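Flavin-dependent monooxygenase, oxygenase subunit HsaA (Rhodococcus sp., PDB 2RFQ) catalyses the FMNH2-dependent ortho-hydroxylation of the steroid ring-opening product 3-HSA to the catechol 3,4-DHSA during bacterial cholesterol breakdown. Local coordinates at residues A[319-323]-A[390-394]; A[326-330]-A[370-374]. All coordinates share one frame; numbering follows the deposited sequence.

Contact 1: residues A[319-323]-A[390-394]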
loop_
_atom_site.group_PDB
_atom_site.type_symbol
_atom_site.label_atom_id
_atom_site.label_comp_id
_atom_site.label_asym_id
_atom_site.label_seq_id
_atom_site.Cartn_x
_atom_site.Cartn_y
_atom_site.Cartn_z
ATOM N N ARG A 319 -4.149 21.208 -17.318
ATOM C CA ARG A 319 -2.717 20.918 -17.420
ATOM C C ARG A 319 -2.207 20.341 -16.095
ATOM O O ARG A 319 -1.376 19.432 -16.094
ATOM C CB ARG A 319 -1.940 22.179 -17.809
ATOM C CG ARG A 319 -2.103 22.489 -19.306
ATOM C CD ARG A 319 -1.719 23.915 -19.621
ATOM N NE ARG A 319 -0.328 24.189 -19.308
ATOM C CZ ARG A 319 0.222 25.405 -19.315
ATOM N NH1 ARG A 319 -0.511 26.481 -19.634
ATOM N NH2 ARG A 319 1.517 25.559 -19.006
ATOM N N LEU A 320 -2.732 20.857 -14.976
ATOM C CA LEU A 320 -2.347 20.324 -13.657
ATOM C C LEU A 320 -2.855 18.900 -13.449
ATOM O O LEU A 320 -2.109 18.015 -12.965
ATOM C CB LEU A 320 -2.870 21.229 -12.523
ATOM C CG LEU A 320 -2.167 22.583 -12.421
ATOM C CD1 LEU A 320 -2.976 23.537 -11.516
ATOM C CD2 LEU A 320 -0.744 22.434 -11.894
ATOM N N ARG A 321 -4.122 18.659 -13.821
ATOM C CA ARG A 321 -4.668 17.290 -13.738
ATOM C C ARG A 321 -3.877 16.312 -14.617
ATOM O O ARG A 321 -3.644 15.159 -14.227
ATOM C CB ARG A 321 -6.159 17.226 -14.115
ATOM C CG ARG A 321 -7.039 17.729 -12.988
ATOM C CD ARG A 321 -8.501 17.420 -13.247
ATOM N NE ARG A 321 -9.049 18.329 -14.239
ATOM C CZ ARG A 321 -9.505 17.995 -15.434
ATOM N NH1 ARG A 321 -9.500 16.722 -15.840
ATOM N NH2 ARG A 321 -9.994 18.953 -16.222
ATOM N N ALA A 322 -3.474 16.776 -15.796
ATOM C CA ALA A 322 -2.709 15.959 -16.725
ATOM C C ALA A 322 -1.419 15.496 -16.075
ATOM O O ALA A 322 -1.108 14.317 -16.074
ATOM C CB ALA A 322 -2.441 16.722 -18.035
ATOM N N ARG A 323 -0.679 16.439 -15.480
ATOM C CA ARG A 323 0.568 16.065 -14.796
ATOM C C ARG A 323 0.348 15.115 -13.611
ATOM O O ARG A 323 1.079 14.129 -13.439
ATOM C CB ARG A 323 1.322 17.320 -14.382
ATOM C CG ARG A 323 2.104 17.933 -15.541
ATOM C CD ARG A 323 3.387 17.140 -15.780
ATOM N NE ARG A 323 4.379 17.431 -14.718
ATOM C CZ ARG A 323 5.276 16.564 -14.248
ATOM N NH1 ARG A 323 5.337 15.303 -14.710
ATOM N NH2 ARG A 323 6.131 16.977 -13.317
ATOM N N THR A 390 5.403 28.067 -9.718
ATOM C CA THR A 390 6.512 28.515 -10.583
ATOM C C THR A 390 7.144 27.387 -11.403
ATOM O O THR A 390 7.906 27.647 -12.337
ATOM C CB THR A 390 7.635 29.192 -9.780
ATOM O OG1 THR A 390 8.139 28.284 -8.804
ATOM C CG2 THR A 390 7.132 30.467 -9.073
ATOM N N ASP A 391 6.830 26.144 -11.054
ATOM C CA ASP A 391 7.350 24.994 -11.794
ATOM C C ASP A 391 6.825 25.108 -13.234
ATOM O O ASP A 391 5.617 25.365 -13.464
ATOM C CB ASP A 391 6.869 23.714 -11.109
ATOM C CG ASP A 391 7.470 22.441 -11.692
ATOM O OD1 ASP A 391 8.011 22.447 -12.818
ATOM O OD2 ASP A 391 7.356 21.420 -10.992
ATOM N N THR A 392 7.719 24.939 -14.203
ATOM C CA THR A 392 7.338 25.083 -15.608
ATOM C C THR A 392 6.965 23.746 -16.286
ATOM O O THR A 392 6.553 23.740 -17.453
ATOM C CB THR A 392 8.455 25.741 -16.429
ATOM O OG1 THR A 392 9.572 24.859 -16.488
ATOM C CG2 THR A 392 8.909 27.061 -15.783
HETATM N N MSE A 393 7.101 22.637 -15.555
HETATM C CA MSE A 393 6.824 21.309 -16.127
HETATM C C MSE A 393 5.310 21.054 -15.958
HETATM O O MSE A 393 4.850 20.294 -15.095
HETATM C CB MSE A 393 7.711 20.219 -15.507
HETATM C CG MSE A 393 7.553 18.865 -16.200
HETATM SE SE MSE A 393 8.772 17.555 -15.384
HETATM C CE MSE A 393 10.451 18.038 -16.299
ATOM N N VAL A 394 4.551 21.747 -16.792
ATOM C CA VAL A 394 3.084 21.725 -16.727
ATOM C C VAL A 394 2.526 22.412 -17.971
ATOM O O VAL A 394 1.436 22.075 -18.433
ATOM C CB VAL A 394 2.559 22.460 -15.462
ATOM C CG1 VAL A 394 3.019 23.935 -15.462
ATOM C CG2 VAL A 394 1.000 22.370 -15.364
ATOM O OXT VAL A 394 3.197 23.320 -18.501
HETATM O O HOH W 1 0.314 19.518 -18.399
HETATM O O HOH W 2 5.666 19.590 -12.457
#

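Contact 2: residues A[326-330]-A[370-374]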
loop_
_atom_site.group_PDB
_atom_site.type_symbol
_atom_site.label_atom_id
_atom_site.label_comp_id
_atom_site.label_asym_id
_atom_site.label_seq_id
_atom_site.Cartn_x
_atom_site.Cartn_y
_atom_site.Cartn_z
ATOM N N GLN A 326 -0.510 11.694 -15.000
ATOM C CA GLN A 326 0.564 11.176 -15.836
ATOM C C GLN A 326 1.671 10.529 -14.990
ATOM O O GLN A 326 2.058 9.367 -15.216
ATOM C CB GLN A 326 1.112 12.261 -16.776
ATOM C CG GLN A 326 2.447 11.870 -17.418
ATOM C CD GLN A 326 3.605 12.450 -16.656
ATOM O OE1 GLN A 326 3.539 13.598 -16.204
ATOM N NE2 GLN A 326 4.690 11.667 -16.508
ATOM N N VAL A 327 2.163 11.249 -13.983
ATOM C CA VAL A 327 3.111 10.593 -13.073
ATOM C C VAL A 327 2.445 9.379 -12.396
ATOM O O VAL A 327 3.069 8.322 -12.213
ATOM C CB VAL A 327 3.737 11.559 -12.032
ATOM C CG1 VAL A 327 4.450 12.733 -12.742
ATOM C CG2 VAL A 327 2.695 12.064 -11.034
ATOM N N ARG A 328 1.166 9.517 -12.066
ATOM C CA ARG A 328 0.484 8.395 -11.405
ATOM C C ARG A 328 0.332 7.188 -12.328
ATOM O O ARG A 328 0.406 6.056 -11.858
ATOM C CB ARG A 328 -0.871 8.813 -10.842
ATOM C CG ARG A 328 -1.308 7.885 -9.672
ATOM C CD ARG A 328 -2.268 8.648 -8.712
ATOM N NE ARG A 328 -2.704 7.896 -7.527
ATOM C CZ ARG A 328 -1.942 7.681 -6.454
ATOM N NH1 ARG A 328 -0.681 8.139 -6.403
ATOM N NH2 ARG A 328 -2.425 7.007 -5.411
ATOM N N ALA A 329 0.119 7.427 -13.626
ATOM C CA ALA A 329 -0.029 6.345 -14.600
ATOM C C ALA A 329 1.260 5.516 -14.641
ATOM O O ALA A 329 1.217 4.276 -14.646
ATOM C CB ALA A 329 -0.321 6.913 -15.962
ATOM N N THR A 330 2.407 6.198 -14.641
ATOM C CA THR A 330 3.697 5.492 -14.546
ATOM C C THR A 330 3.731 4.635 -13.279
ATOM O O THR A 330 4.073 3.456 -13.330
ATOM C CB THR A 330 4.858 6.494 -14.557
ATOM O OG1 THR A 330 4.923 7.047 -15.884
ATOM C CG2 THR A 330 6.198 5.810 -14.181
ATOM N N ALA A 370 10.534 13.476 -15.695
ATOM C CA ALA A 370 9.103 13.699 -15.933
ATOM C C ALA A 370 8.200 12.677 -15.211
ATOM O O ALA A 370 6.968 12.846 -15.174
ATOM C CB ALA A 370 8.806 13.723 -17.450
ATOM N N ASN A 371 8.806 11.621 -14.650
ATOM C CA ASN A 371 8.066 10.646 -13.845
ATOM C C ASN A 371 8.111 10.906 -12.342
ATOM O O ASN A 371 7.411 10.219 -11.582
ATOM C CB ASN A 371 8.569 9.216 -14.087
ATOM C CG ASN A 371 8.106 8.629 -15.401
ATOM O OD1 ASN A 371 8.847 7.838 -16.045
ATOM N ND2 ASN A 371 6.916 8.965 -15.803
ATOM N N ASP A 372 8.924 11.863 -11.896
ATOM C CA ASP A 372 8.999 12.121 -10.463
ATOM C C ASP A 372 7.599 12.486 -9.960
ATOM O O ASP A 372 7.039 13.501 -10.401
ATOM C CB ASP A 372 9.959 13.242 -10.130
ATOM C CG ASP A 372 10.109 13.401 -8.635
ATOM O OD1 ASP A 372 11.032 12.797 -8.049
ATOM O OD2 ASP A 372 9.219 14.008 -8.035
ATOM N N PRO A 373 7.011 11.641 -9.082
ATOM C CA PRO A 373 5.579 11.864 -8.825
ATOM C C PRO A 373 5.310 13.005 -7.867
ATOM O O PRO A 373 4.364 13.793 -8.088
ATOM C CB PRO A 373 5.097 10.521 -8.262
ATOM C CG PRO A 373 6.353 9.927 -7.603
ATOM C CD PRO A 373 7.526 10.420 -8.415
ATOM N N GLU A 374 6.136 13.143 -6.818
ATOM C CA GLU A 374 5.897 14.233 -5.861
ATOM C C GLU A 374 6.004 15.617 -6.495
ATOM O O GLU A 374 5.288 16.537 -6.116
ATOM C CB GLU A 374 6.804 14.114 -4.646
ATOM C CG GLU A 374 6.446 12.910 -3.815
ATOM C CD GLU A 374 7.273 11.675 -4.150
ATOM O OE1 GLU A 374 8.070 11.661 -5.132
ATOM O OE2 GLU A 374 7.093 10.697 -3.389
HETATM O O HOH W 3 5.788 8.015 -11.529
#

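Contact 1: residues A[319-323]-A[390-394]
R319 takes hold of the C-terminal carboxylate at V394 side-on, one nitrogen to each oxygen. R319 NE donates to V394 O, and R319 NH2 closes a salt bridge to V394 OXT at 2.8 Å; both bonds are nearly straight (173° and 174°), and both oxygens lie close to the guanidinium plane. The bend of the arginine chain at chi3 (61°) turns this edge toward the terminus, and its two N-H bonds, from NE and NH2, match the two oxygens. The R323 chain bends at chi2 and chi3 so that R323 NE donates to M393 O at 2.9 Å, a less straight bond, while selenomethionine M393 lies over one guanidinium face, M393 SE 3.4 Å from R323 NH2. The C-terminal tail docks on helix 316-344 of the acyl-CoA dehydrogenase-like C-terminal domain, shaped by an inverse gamma turn centred on M393 and an Asx turn, M393 N donating to D391 OD1, which is also salt-bridged to R375. One water joins R319 O to V394 O, another R323 NH2, D391 OD2 and M393 O. Apolar L320 and branched V394 suit each other, L320 CD2 meeting V394 CG2 at 3.9 Å beside M379 of helix 373-384; R319 CB also packs on V394 CG2.

Contact 2: residues A[326-330]-A[370-374]
A370 offers its carbonyl oxygen to Q326, whose NE2 donates to A370 O at 2.9 Å. The bond is almost straight (173°) and the acceptor lies in the plane of the glutamine amide, although the donor stands well above the carbonyl plane of A370. With CG anti to the backbone N (chi1 166°) and the chain bent at chi2, the amide reaches across to the other segment. Its other links suit a group that both donates and accepts: OE1 receives R323 NH1, and NE2 also bonds S242 OG. Were Q326 an alanine, A370 O and R323 NH1 would probably each lose a partner, as would S242 OG. V327 CG1 nears the same oxygen, A370 O, at 3.5 Å. The N371 side chain crosses that of T330 at about a right angle, with N371 CG 3.6 Å from T330 CG2; the threonine hydroxyl is hydrogen-bonded to S242 of helix 233-266. The backbone of N371 is tied in too, since a water donates to N371 O and to V327 O, 2.8 Å from the latter. This is where a short 3-10 segment gives way to helix 373-384, packed against helix 316-344 in the helical C-terminal domain. R328 is salt-bridged to D289 of a second subunit, and E374 to R282 of a third. D372 holds the N-cap position, its OD2 accepting from R375 N, while V327 CG1 lies 3.6 Å from D372 O. P373 begins the helix, where a proline's missing N-H costs no helical bond, and branched V327 packs its CG2 on P373 CA at 3.6 Å.

Overall arrangement
The two contacts lie on the same side of the chain's centre, with their own centres about 11 Å apart, and both use helix 316-344. Contact 2 is nested inside the loop closed by contact 1: the chain leaves this helix, returns at 370-374, runs through helix 373-384 and comes back at its very end, 390-394. They also meet directly, R323 NH1 probably bonding A370 O at 3.0 Å, so one arginine serves both. Residues assigned to FMN binding by similarity, among them H368 and A369, immediately precede 370-374, and M393 lies near A369, which would place the end of the chain beside the flavin site.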